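Local atomic coordinates of Tll0287 protein (Thermosynechococcus elongatus, PDB entry 5B82), a protein that carries a covalently bound heme c in a PAS-like domain and probably has a redox or sensing role. Residues Q43-L48 with G174-T179; L91-R94 with H98-R101; L109-N114 with Q119-T124. All coordinates share one frame; numbering follows the deposited sequence. Where two conformers were deposited one is given.

Interaction 1 (Q43-L48 with G174-T179); sequences QMRIGL and GMYAVT. With HEC (heme c), chain B.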
loop_
_atom_site.group_PDB
_atom_site.type_symbol
_atom_site.label_atom_id
_atom_site.label_comp_id
_atom_site.label_asym_id
_atom_site.label_seq_id
_atom_site.Cartn_x
_atom_site.Cartn_y
_atom_site.Cartn_z
ATOM N N GLN A 43 4.216 8.870 -2.817
ATOM C CA GLN A 43 5.343 9.470 -3.518
ATOM C C GLN A 43 6.650 9.077 -2.842
ATOM O O GLN A 43 7.694 8.970 -3.493
ATOM C CB GLN A 43 5.184 10.986 -3.601
ATOM C CG GLN A 43 4.113 11.422 -4.598
ATOM C CD GLN A 43 4.515 11.187 -6.048
ATOM O OE1 GLN A 43 5.622 11.534 -6.460
ATOM N NE2 GLN A 43 3.612 10.596 -6.828
ATOM N N MET A 44 6.588 8.837 -1.537
ATOM C CA MET A 44 7.762 8.358 -0.818
ATOM C C MET A 44 8.156 6.983 -1.310
ATOM O O MET A 44 9.331 6.747 -1.636
ATOM C CB MET A 44 7.519 8.303 0.688
ATOM C CG MET A 44 8.568 7.480 1.443
ATOM S SD MET A 44 8.177 7.404 3.211
ATOM C CE MET A 44 9.062 5.930 3.685
ATOM N N ARG A 45 7.191 6.062 -1.367
ATOM C CA ARG A 45 7.552 4.733 -1.869
ATOM C C ARG A 45 8.128 4.813 -3.279
ATOM O O ARG A 45 9.178 4.228 -3.571
ATOM C CB ARG A 45 6.369 3.766 -1.869
ATOM C CG ARG A 45 6.826 2.305 -1.990
ATOM C CD ARG A 45 5.780 1.430 -2.671
ATOM N NE ARG A 45 4.447 1.671 -2.125
ATOM C CZ ARG A 45 3.979 1.119 -1.013
ATOM N NH1 ARG A 45 4.733 0.278 -0.315
ATOM N NH2 ARG A 45 2.752 1.409 -0.600
ATOM N N ILE A 46 7.427 5.536 -4.152
ATOM C CA ILE A 46 7.869 5.669 -5.537
ATOM C C ILE A 46 9.298 6.198 -5.609
ATOM O O ILE A 46 10.125 5.718 -6.393
ATOM C CB ILE A 46 6.904 6.569 -6.321
ATOM C CG1 ILE A 46 5.628 5.786 -6.630
ATOM C CG2 ILE A 46 7.544 7.066 -7.605
ATOM C CD1 ILE A 46 4.455 6.656 -7.023
ATOM N N GLY A 47 9.585 7.169 -4.751
ATOM C CA GLY A 47 10.906 7.749 -4.655
ATOM C C GLY A 47 11.963 6.755 -4.228
ATOM O O GLY A 47 13.052 6.726 -4.806
ATOM N N LEU A 48 11.665 5.937 -3.223
ATOM C CA LEU A 48 12.650 4.943 -2.785
ATOM C C LEU A 48 12.902 3.891 -3.871
ATOM O O LEU A 48 14.041 3.492 -4.118
ATOM C CB LEU A 48 12.227 4.282 -1.469
ATOM C CG LEU A 48 12.244 5.237 -0.274
ATOM C CD1 LEU A 48 11.669 4.584 0.983
ATOM C CD2 LEU A 48 13.658 5.727 -0.039
ATOM N N GLY A 174 -2.611 -2.985 -4.770
ATOM C CA GLY A 174 -3.313 -2.949 -3.501
ATOM C C GLY A 174 -3.802 -1.529 -3.297
ATOM O O GLY A 174 -4.033 -0.798 -4.268
ATOM N N MET A 175 -3.943 -1.118 -2.044
ATOM C CA MET A 175 -4.469 0.207 -1.734
ATOM C C MET A 175 -3.998 0.670 -0.373
ATOM O O MET A 175 -3.565 -0.153 0.448
ATOM C CB MET A 175 -5.994 0.187 -1.755
ATOM C CG MET A 175 -6.626 -0.536 -0.563
ATOM S SD MET A 175 -8.393 -0.731 -0.792
ATOM C CE MET A 175 -8.801 -1.657 0.710
ATOM N N TYR A 176 -4.045 1.983 -0.139
ATOM C CA TYR A 176 -3.956 2.508 1.228
ATOM C C TYR A 176 -5.373 2.612 1.772
ATOM O O TYR A 176 -6.300 2.917 1.020
ATOM C CB TYR A 176 -3.313 3.893 1.266
ATOM C CG TYR A 176 -1.973 3.961 0.576
ATOM C CD1 TYR A 176 -0.805 3.584 1.232
ATOM C CD2 TYR A 176 -1.876 4.409 -0.727
ATOM C CE1 TYR A 176 0.425 3.639 0.591
ATOM C CE2 TYR A 176 -0.657 4.482 -1.368
ATOM C CZ TYR A 176 0.484 4.090 -0.711
ATOM O OH TYR A 176 1.687 4.152 -1.367
ATOM N N ALA A 177 -5.540 2.363 3.070
ATOM C CA ALA A 177 -6.848 2.466 3.732
ATOM C C ALA A 177 -6.713 3.272 5.017
ATOM O O ALA A 177 -5.903 2.943 5.888
ATOM C CB ALA A 177 -7.393 1.094 4.049
ATOM N N VAL A 178 -7.482 4.346 5.126
ATOM C CA VAL A 178 -7.477 5.161 6.334
ATOM C C VAL A 178 -8.875 5.245 6.924
ATOM O O VAL A 178 -9.850 5.372 6.188
ATOM C CB VAL A 178 -6.995 6.588 6.038
ATOM C CG1 VAL A 178 -7.045 7.445 7.296
ATOM C CG2 VAL A 178 -5.593 6.563 5.444
ATOM N N THR A 179 -8.974 5.171 8.248
ATOM C CA THR A 179 -10.247 5.396 8.913
ATOM C C THR A 179 -10.142 6.529 9.928
ATOM O O THR A 179 -9.258 6.530 10.788
ATOM C CB THR A 179 -10.753 4.133 9.631
ATOM O OG1 THR A 179 -11.077 3.131 8.663
ATOM C CG2 THR A 179 -12.014 4.442 10.453
HETATM FE FE HEC B . 6.910 -3.399 -2.076
HETATM C CHA HEC B . 5.271 -4.563 0.661
HETATM C CHB HEC B . 3.910 -2.016 -3.216
HETATM C CHC HEC B . 8.509 -1.988 -4.710
HETATM C CHD HEC B . 9.771 -5.082 -1.190
HETATM N NA HEC B . 4.939 -3.357 -1.438
HETATM C C1A HEC B . 4.524 -3.797 -0.198
HETATM C C2A HEC B . 3.170 -3.329 0.029
HETATM C C3A HEC B . 2.810 -2.624 -1.050
HETATM C C4A HEC B . 3.902 -2.632 -1.989
HETATM C CMA HEC B . 1.467 -1.919 -1.300
HETATM C CAA HEC B . 2.314 -3.581 1.296
HETATM C CBA HEC B . 1.302 -4.708 1.095
HETATM C CGA HEC B . 1.969 -6.045 1.277
HETATM O O1A HEC B . 2.027 -6.829 0.298
HETATM O O2A HEC B . 2.479 -6.325 2.393
HETATM N NB HEC B . 6.302 -2.247 -3.659
HETATM C C1B HEC B . 5.049 -1.736 -3.926
HETATM C C2B HEC B . 5.139 -0.859 -5.075
HETATM C C3B HEC B . 6.407 -0.860 -5.491
HETATM C C4B HEC B . 7.165 -1.721 -4.606
HETATM C CMB HEC B . 3.951 -0.107 -5.728
HETATM C CAB HEC B . 6.984 -0.071 -6.690
HETATM C CBB HEC B . 6.918 1.456 -6.427
HETATM N NC HEC B . 8.782 -3.546 -2.828
HETATM C C1C HEC B . 9.251 -2.825 -3.902
HETATM C C2C HEC B . 10.690 -2.982 -3.948
HETATM C C3C HEC B . 11.027 -3.940 -3.067
HETATM C C4C HEC B . 9.841 -4.245 -2.287
HETATM C CMC HEC B . 11.549 -2.487 -5.136
HETATM C CAC HEC B . 12.433 -4.552 -2.826
HETATM C CBC HEC B . 13.538 -3.536 -2.451
HETATM N ND HEC B . 7.429 -4.676 -0.562
HETATM C C1D HEC B . 8.714 -5.142 -0.311
HETATM C C2D HEC B . 8.757 -5.706 1.025
HETATM C C3D HEC B . 7.347 -5.543 1.577
HETATM C C4D HEC B . 6.595 -4.900 0.535
HETATM C CMD HEC B . 9.963 -6.344 1.745
HETATM C CAD HEC B . 6.819 -5.947 2.971
HETATM C CBD HEC B . 7.071 -4.729 3.852
HETATM C CGD HEC B . 6.433 -4.886 5.214
HETATM O O1D HEC B . 6.833 -5.798 5.973
HETATM O O2D HEC B . 5.528 -4.085 5.534
#
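A single buried side-chain hydrogen bond, made beside the heme near the centre of the chain, joins helix 28-49 to strand 172-181. The backbones stay well apart, with the CA atoms of R45 and Y176 12.1 Å from each other, and these two long side chains bridge the gap from opposite directions. NH2 of R45 donates to OH of Y176 over 3.0 Å. The bond is distinctly bent (143° at the hydrogen), and the hydroxyl is tilted out of the guanidinium plane. The guanidinium and the phenol ring are nonetheless close to parallel, 20° apart. In R45, CG is anti to the backbone N (chi1 -163°) and the chain then bends at chi3, a shape that lays one guanidinium face over the rim of the porphyrin. CD of R45 lies 3.4 Å from C2B of the heme, and NH1 of R45 is 3.5 Å from C4A. The positive charge of R45 so near the macrocycle may influence its redox behaviour. Each polar end has its stronger partner elsewhere: NH2 of R45 also bonds to OE1 of Q88, and the Y176 hydroxyl to D42. The R45 side chain also touches C68, an axial ligand of the iron. Around the pair, I38 and L41 of helix 28-49 pack on the Y176 ring, I135 of strand 128-136 meets both side chains, and V71 of helix 69-82 borders R45.

Interaction 2 (L91-R94 with H98-R101); sequences LKYR and HAPR. With HEC (heme c), chain B.
In Y93, CG sits between the backbone N and the carbonyl carbon (chi1 50°), which turns the ring over A99. The methyl of A99 makes a CH-pi contact with that face: CB of A99 lies 3.9 Å from the centroid of the Y93 ring, 23° off its normal and displaced toward the rim, with CE2 of Y93 its closest ring atom. CD of P100 approaches CD2 of Y93 more loosely, at 4.4 Å, while CG of P100 rests near CA of L91. These residues fold back the loop between strand 85-89 and helix 103-114, and the turn so formed is part of the heme pocket, presenting groups from both of its arms to one propionate. From the first arm, N of R94 donates to O1A of the heme over 2.6 Å, with a weak second bond to O2A. From the second, ND1 of H98 donates nearly straight to O2A of the heme (2.6 Å, 166°), the oxygen lying in the imidazole plane at its edge. R94 then continues along the macrocycle, its CD 3.5 Å from C3D of the heme, and its guanidinium forms a salt bridge with D162 and a hydrogen bond to the carbonyl of C144.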
loop_
_atom_site.group_PDB
_atom_site.type_symbol
_atom_site.label_atom_id
_atom_site.label_comp_id
_atom_site.label_asym_id
_atom_site.label_seq_id
_atom_site.Cartn_x
_atom_site.Cartn_y
_atom_site.Cartn_z
ATOM N N LEU A 91 -4.700 -7.891 -1.883
ATOM C CA LEU A 91 -5.111 -9.272 -2.102
ATOM C C LEU A 91 -3.889 -10.190 -2.082
ATOM O O LEU A 91 -3.898 -11.244 -1.443
ATOM C CB LEU A 91 -5.818 -9.387 -3.449
ATOM C CG LEU A 91 -6.047 -10.797 -3.990
ATOM C CD1 LEU A 91 -7.296 -11.420 -3.384
ATOM C CD2 LEU A 91 -6.120 -10.777 -5.516
ATOM N N LYS A 92 -2.844 -9.778 -2.797
ATOM C CA LYS A 92 -1.574 -10.494 -2.828
ATOM C C LYS A 92 -0.582 -9.723 -1.973
ATOM O O LYS A 92 0.085 -8.804 -2.456
ATOM C CB LYS A 92 -1.058 -10.605 -4.271
ATOM C CG LYS A 92 -2.055 -11.247 -5.223
ATOM C CD LYS A 92 -1.680 -11.023 -6.687
ATOM C CE LYS A 92 -0.418 -11.776 -7.073
ATOM N NZ LYS A 92 -0.129 -11.617 -8.531
ATOM N N TYR A 93 -0.500 -10.095 -0.699
ATOM C CA TYR A 93 0.290 -9.356 0.275
ATOM C C TYR A 93 1.579 -10.077 0.646
ATOM O O TYR A 93 1.677 -11.297 0.550
ATOM C CB TYR A 93 -0.529 -9.107 1.545
ATOM C CG TYR A 93 -1.170 -10.369 2.067
ATOM C CD1 TYR A 93 -0.499 -11.199 2.957
ATOM C CD2 TYR A 93 -2.434 -10.748 1.645
ATOM C CE1 TYR A 93 -1.080 -12.360 3.419
ATOM C CE2 TYR A 93 -3.021 -11.904 2.103
ATOM C CZ TYR A 93 -2.343 -12.704 2.988
ATOM O OH TYR A 93 -2.933 -13.857 3.438
ATOM N N ARG A 94 2.560 -9.301 1.084
ATOM C CA ARG A 94 3.830 -9.832 1.537
ATOM C C ARG A 94 3.802 -9.928 3.055
ATOM O O ARG A 94 4.127 -10.964 3.628
ATOM C CB ARG A 94 4.956 -8.911 1.078
ATOM C CG ARG A 94 6.340 -9.295 1.541
ATOM C CD ARG A 94 7.340 -8.852 0.492
ATOM N NE ARG A 94 7.198 -9.657 -0.718
ATOM C CZ ARG A 94 7.792 -9.395 -1.878
ATOM N NH1 ARG A 94 8.563 -8.326 -2.014
ATOM N NH2 ARG A 94 7.602 -10.201 -2.910
ATOM N N HIS A 98 -1.239 -6.988 6.128
ATOM C CA HIS A 98 -1.796 -6.224 5.035
ATOM C C HIS A 98 -2.871 -6.987 4.260
ATOM O O HIS A 98 -3.231 -6.602 3.153
ATOM C CB HIS A 98 -0.658 -5.773 4.105
ATOM C CG HIS A 98 0.350 -4.896 4.784
ATOM N ND1 HIS A 98 1.652 -4.771 4.348
ATOM C CD2 HIS A 98 0.243 -4.101 5.878
ATOM C CE1 HIS A 98 2.303 -3.937 5.140
ATOM N NE2 HIS A 98 1.471 -3.516 6.077
ATOM N N ALA A 99 -3.392 -8.064 4.842
ATOM C CA ALA A 99 -4.449 -8.828 4.183
ATOM C C ALA A 99 -5.769 -8.068 4.233
ATOM O O ALA A 99 -5.976 -7.226 5.106
ATOM C CB ALA A 99 -4.609 -10.207 4.834
ATOM N N PRO A 100 -6.668 -8.351 3.287
ATOM C CA PRO A 100 -8.013 -7.795 3.444
ATOM C C PRO A 100 -8.641 -8.407 4.697
ATOM O O PRO A 100 -8.406 -9.584 4.968
ATOM C CB PRO A 100 -8.732 -8.271 2.182
ATOM C CG PRO A 100 -7.611 -8.484 1.172
ATOM C CD PRO A 100 -6.497 -9.047 2.002
ATOM N N ARG A 101 -9.397 -7.623 5.457
ATOM C CA ARG A 101 -9.979 -8.115 6.707
ATOM C C ARG A 101 -11.492 -8.035 6.732
ATOM O O ARG A 101 -12.151 -8.832 7.403
ATOM C CB ARG A 101 -9.431 -7.325 7.890
ATOM C CG ARG A 101 -7.970 -7.571 8.153
ATOM C CD ARG A 101 -7.457 -6.674 9.256
ATOM N NE ARG A 101 -6.053 -6.944 9.526
ATOM C CZ ARG A 101 -5.239 -6.100 10.144
ATOM N NH1 ARG A 101 -5.694 -4.923 10.550
ATOM N NH2 ARG A 101 -3.974 -6.432 10.349
HETATM FE FE HEC B . 6.910 -3.399 -2.076
HETATM C CHA HEC B . 5.271 -4.563 0.661
HETATM C CHB HEC B . 3.910 -2.016 -3.216
HETATM C CHC HEC B . 8.509 -1.988 -4.710
HETATM C CHD HEC B . 9.771 -5.082 -1.190
HETATM N NA HEC B . 4.939 -3.357 -1.438
HETATM C C1A HEC B . 4.524 -3.797 -0.198
HETATM C C2A HEC B . 3.170 -3.329 0.029
HETATM C C3A HEC B . 2.810 -2.624 -1.050
HETATM C C4A HEC B . 3.902 -2.632 -1.989
HETATM C CMA HEC B . 1.467 -1.919 -1.300
HETATM C CAA HEC B . 2.314 -3.581 1.296
HETATM C CBA HEC B . 1.302 -4.708 1.095
HETATM C CGA HEC B . 1.969 -6.045 1.277
HETATM O O1A HEC B . 2.027 -6.829 0.298
HETATM O O2A HEC B . 2.479 -6.325 2.393
HETATM N NB HEC B . 6.302 -2.247 -3.659
HETATM C C1B HEC B . 5.049 -1.736 -3.926
HETATM C C2B HEC B . 5.139 -0.859 -5.075
HETATM C C3B HEC B . 6.407 -0.860 -5.491
HETATM C C4B HEC B . 7.165 -1.721 -4.606
HETATM C CMB HEC B . 3.951 -0.107 -5.728
HETATM C CAB HEC B . 6.984 -0.071 -6.690
HETATM C CBB HEC B . 6.918 1.456 -6.427
HETATM N NC HEC B . 8.782 -3.546 -2.828
HETATM C C1C HEC B . 9.251 -2.825 -3.902
HETATM C C2C HEC B . 10.690 -2.982 -3.948
HETATM C C3C HEC B . 11.027 -3.940 -3.067
HETATM C C4C HEC B . 9.841 -4.245 -2.287
HETATM C CMC HEC B . 11.549 -2.487 -5.136
HETATM C CAC HEC B . 12.433 -4.552 -2.826
HETATM C CBC HEC B . 13.538 -3.536 -2.451
HETATM N ND HEC B . 7.429 -4.676 -0.562
HETATM C C1D HEC B . 8.714 -5.142 -0.311
HETATM C C2D HEC B . 8.757 -5.706 1.025
HETATM C C3D HEC B . 7.347 -5.543 1.577
HETATM C C4D HEC B . 6.595 -4.900 0.535
HETATM C CMD HEC B . 9.963 -6.344 1.745
HETATM C CAD HEC B . 6.819 -5.947 2.971
HETATM C CBD HEC B . 7.071 -4.729 3.852
HETATM C CGD HEC B . 6.433 -4.886 5.214
HETATM O O1D HEC B . 6.833 -5.798 5.973
HETATM O O2D HEC B . 5.528 -4.085 5.534
#

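Interaction 3 (L109-N114 with Q119-T124); sequences LNQFDN and QAFWQT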
loop_
_atom_site.group_PDB
_atom_site.type_symbol
_atom_site.label_atom_id
_atom_site.label_comp_id
_atom_site.label_asym_id
_atom_site.label_seq_id
_atom_site.Cartn_x
_atom_site.Cartn_y
_atom_site.Cartn_z
ATOM N N LEU A 109 -11.177 -2.744 -2.930
ATOM C CA LEU A 109 -10.289 -3.363 -3.908
ATOM C C LEU A 109 -11.041 -3.676 -5.186
ATOM O O LEU A 109 -10.545 -3.408 -6.274
ATOM C CB LEU A 109 -9.626 -4.624 -3.352
ATOM C CG LEU A 109 -8.574 -4.354 -2.275
ATOM C CD1 LEU A 109 -8.097 -5.651 -1.637
ATOM C CD2 LEU A 109 -7.394 -3.600 -2.872
ATOM N N ASN A 110 -12.247 -4.217 -5.057
ATOM C CA ASN A 110 -13.113 -4.423 -6.209
ATOM C C ASN A 110 -13.395 -3.141 -6.995
ATOM O O ASN A 110 -13.371 -3.163 -8.226
ATOM C CB ASN A 110 -14.429 -5.091 -5.808
ATOM C CG ASN A 110 -14.360 -6.602 -5.876
ATOM O OD1 ASN A 110 -13.832 -7.166 -6.833
ATOM N ND2 ASN A 110 -14.895 -7.269 -4.856
ATOM N N GLN A 111 -13.677 -2.039 -6.299
ATOM C CA GLN A 111 -13.943 -0.769 -6.977
ATOM C C GLN A 111 -12.727 -0.355 -7.801
ATOM O O GLN A 111 -12.854 0.010 -8.968
ATOM C CB GLN A 111 -14.331 0.332 -5.986
ATOM C CG GLN A 111 -15.836 0.401 -5.683
ATOM C CD GLN A 111 -16.203 1.448 -4.633
ATOM O OE1 GLN A 111 -16.612 1.109 -3.521
ATOM N NE2 GLN A 111 -16.074 2.724 -4.990
ATOM N N PHE A 112 -11.552 -0.421 -7.186
ATOM C CA PHE A 112 -10.325 -0.107 -7.921
ATOM C C PHE A 112 -10.139 -1.029 -9.130
ATOM O O PHE A 112 -9.857 -0.576 -10.253
ATOM C CB PHE A 112 -9.120 -0.145 -6.975
ATOM C CG PHE A 112 -9.111 0.982 -5.969
ATOM C CD1 PHE A 112 -9.341 2.291 -6.382
ATOM C CD2 PHE A 112 -8.912 0.734 -4.619
ATOM C CE1 PHE A 112 -9.339 3.340 -5.475
ATOM C CE2 PHE A 112 -8.910 1.778 -3.688
ATOM C CZ PHE A 112 -9.130 3.080 -4.112
ATOM N N ASP A 113 -10.340 -2.322 -8.917
ATOM C CA ASP A 113 -10.146 -3.311 -9.971
ATOM C C ASP A 113 -11.088 -3.097 -11.145
ATOM O O ASP A 113 -10.723 -3.353 -12.289
ATOM C CB ASP A 113 -10.311 -4.732 -9.417
ATOM C CG ASP A 113 -9.935 -5.801 -10.422
ATOM O OD1 ASP A 113 -8.722 -5.966 -10.697
ATOM O OD2 ASP A 113 -10.849 -6.486 -10.922
ATOM N N ASN A 114 -12.295 -2.622 -10.866
ATOM C CA ASN A 114 -13.304 -2.472 -11.912
ATOM C C ASN A 114 -13.287 -1.133 -12.637
ATOM O O ASN A 114 -13.938 -0.977 -13.671
ATOM C CB ASN A 114 -14.703 -2.746 -11.354
ATOM C CG ASN A 114 -14.947 -4.219 -11.109
ATOM O OD1 ASN A 114 -14.395 -5.071 -11.803
ATOM N ND2 ASN A 114 -15.778 -4.529 -10.114
ATOM N N GLN A 119 -8.857 6.649 -8.855
ATOM C CA GLN A 119 -7.641 6.736 -8.043
ATOM C C GLN A 119 -7.888 6.579 -6.547
ATOM O O GLN A 119 -7.059 6.007 -5.829
ATOM C CB GLN A 119 -6.899 8.040 -8.301
ATOM C CG GLN A 119 -6.318 8.120 -9.710
ATOM C CD GLN A 119 -5.571 6.854 -10.123
ATOM O OE1 GLN A 119 -4.657 6.400 -9.431
ATOM N NE2 GLN A 119 -5.961 6.278 -11.263
ATOM N N ALA A 120 -9.002 7.119 -6.068
ATOM C CA ALA A 120 -9.275 7.073 -4.632
ATOM C C ALA A 120 -10.717 7.415 -4.351
ATOM O O ALA A 120 -11.391 8.021 -5.170
ATOM C CB ALA A 120 -8.364 8.045 -3.878
ATOM N N PHE A 121 -11.189 7.059 -3.166
ATOM C CA PHE A 121 -12.536 7.474 -2.811
ATOM C C PHE A 121 -12.697 7.469 -1.303
ATOM O O PHE A 121 -11.923 6.818 -0.599
ATOM C CB PHE A 121 -13.586 6.579 -3.497
ATOM C CG PHE A 121 -13.668 5.187 -2.940
ATOM C CD1 PHE A 121 -14.584 4.882 -1.939
ATOM C CD2 PHE A 121 -12.848 4.177 -3.423
ATOM C CE1 PHE A 121 -14.673 3.596 -1.421
ATOM C CE2 PHE A 121 -12.930 2.893 -2.911
ATOM C CZ PHE A 121 -13.850 2.602 -1.899
ATOM N N TRP A 122 -13.669 8.239 -0.817
ATOM C CA TRP A 122 -14.006 8.096 0.575
ATOM C C TRP A 122 -15.463 7.738 0.791
ATOM O O TRP A 122 -16.343 8.047 0.003
ATOM C CB TRP A 122 -13.452 9.207 1.501
ATOM C CG TRP A 122 -13.777 10.650 1.218
ATOM C CD1 TRP A 122 -13.158 11.475 0.321
ATOM C CD2 TRP A 122 -14.730 11.466 1.915
ATOM N NE1 TRP A 122 -13.693 12.739 0.385
ATOM C CE2 TRP A 122 -14.661 12.759 1.359
ATOM C CE3 TRP A 122 -15.645 11.222 2.944
ATOM C CZ2 TRP A 122 -15.475 13.800 1.788
ATOM C CZ3 TRP A 122 -16.453 12.260 3.375
ATOM C CH2 TRP A 122 -16.361 13.533 2.798
ATOM N N GLN A 123 -15.680 6.980 1.856
ATOM C CA GLN A 123 -16.973 6.374 2.130
ATOM C C GLN A 123 -17.270 6.571 3.602
ATOM O O GLN A 123 -16.352 6.535 4.411
ATOM C CB GLN A 123 -16.866 4.885 1.812
ATOM C CG GLN A 123 -17.990 4.020 2.285
ATOM C CD GLN A 123 -18.117 2.765 1.448
ATOM O OE1 GLN A 123 -17.741 2.752 0.270
ATOM N NE2 GLN A 123 -18.651 1.702 2.044
ATOM N N THR A 124 -18.535 6.786 3.958
ATOM C CA THR A 124 -18.889 6.949 5.357
ATOM C C THR A 124 -19.839 5.858 5.809
ATOM O O THR A 124 -20.757 5.464 5.075
ATOM C CB THR A 124 -19.545 8.317 5.646
ATOM O OG1 THR A 124 -20.554 8.584 4.666
ATOM C CG2 THR A 124 -18.513 9.421 5.615
#
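F112 and F121 form the aromatic part of this contact, their rings meeting obliquely with centroids 5.6 Å apart and planes at 52°. The approach is led by CZ of F112, which reaches CD2 of F121 at 3.9 Å. In F121, CG lies between the backbone N and the carbonyl carbon (chi1 72°), directing the ring from the strand toward the helix. Apolar contact with the backbone follows: CA of A120 lies in the plane of the F112 ring, at its edge, 3.8 Å from CE1 of F112. Helix 103-114 is thereby packed against strand 120-125, the outermost strand at one side of the antiparallel sheet in this PAS-like domain, and the chain needs only a short loop to pass from one to the other. Beyond the pair, F132 of the adjacent strand meets the rings of both F112 and F121, and M175 and L172 pack on F112. Among the polar groups, the end of the Q111 side chain lies over a face of the F121 ring, doubtfully placed because two conformers were deposited. A serine in place of F121 would probably leave CZ of F112 without this aromatic neighbour and open a gap between helix and strand. The carbonyl O of Q119 comes within 3.5 Å of CE1 of F112, while the Q119 side chain turns elsewhere and its OE1 is hydrogen-bonded to R133.

Overall arrangement
From the N terminus, helix 28-49 opens the longest loop, which interaction 1 closes 126 residues later on strand 172-181. Interactions 2 and 3 both lie within that span, one after the other and without crossing: interaction 2 closes a short turn after strand 85-89, and interaction 3 closes the connection from helix 103-114 to strand 120-125. Interactions 1 and 2 do not touch each other, but both contact the heme. Interaction 3 lies farther from it and packs on each of the others, since L109 meets M175 and G174 of interaction 1 and L91 and P100 of interaction 2. The three thus link heme pocket, sheet and flanking helices.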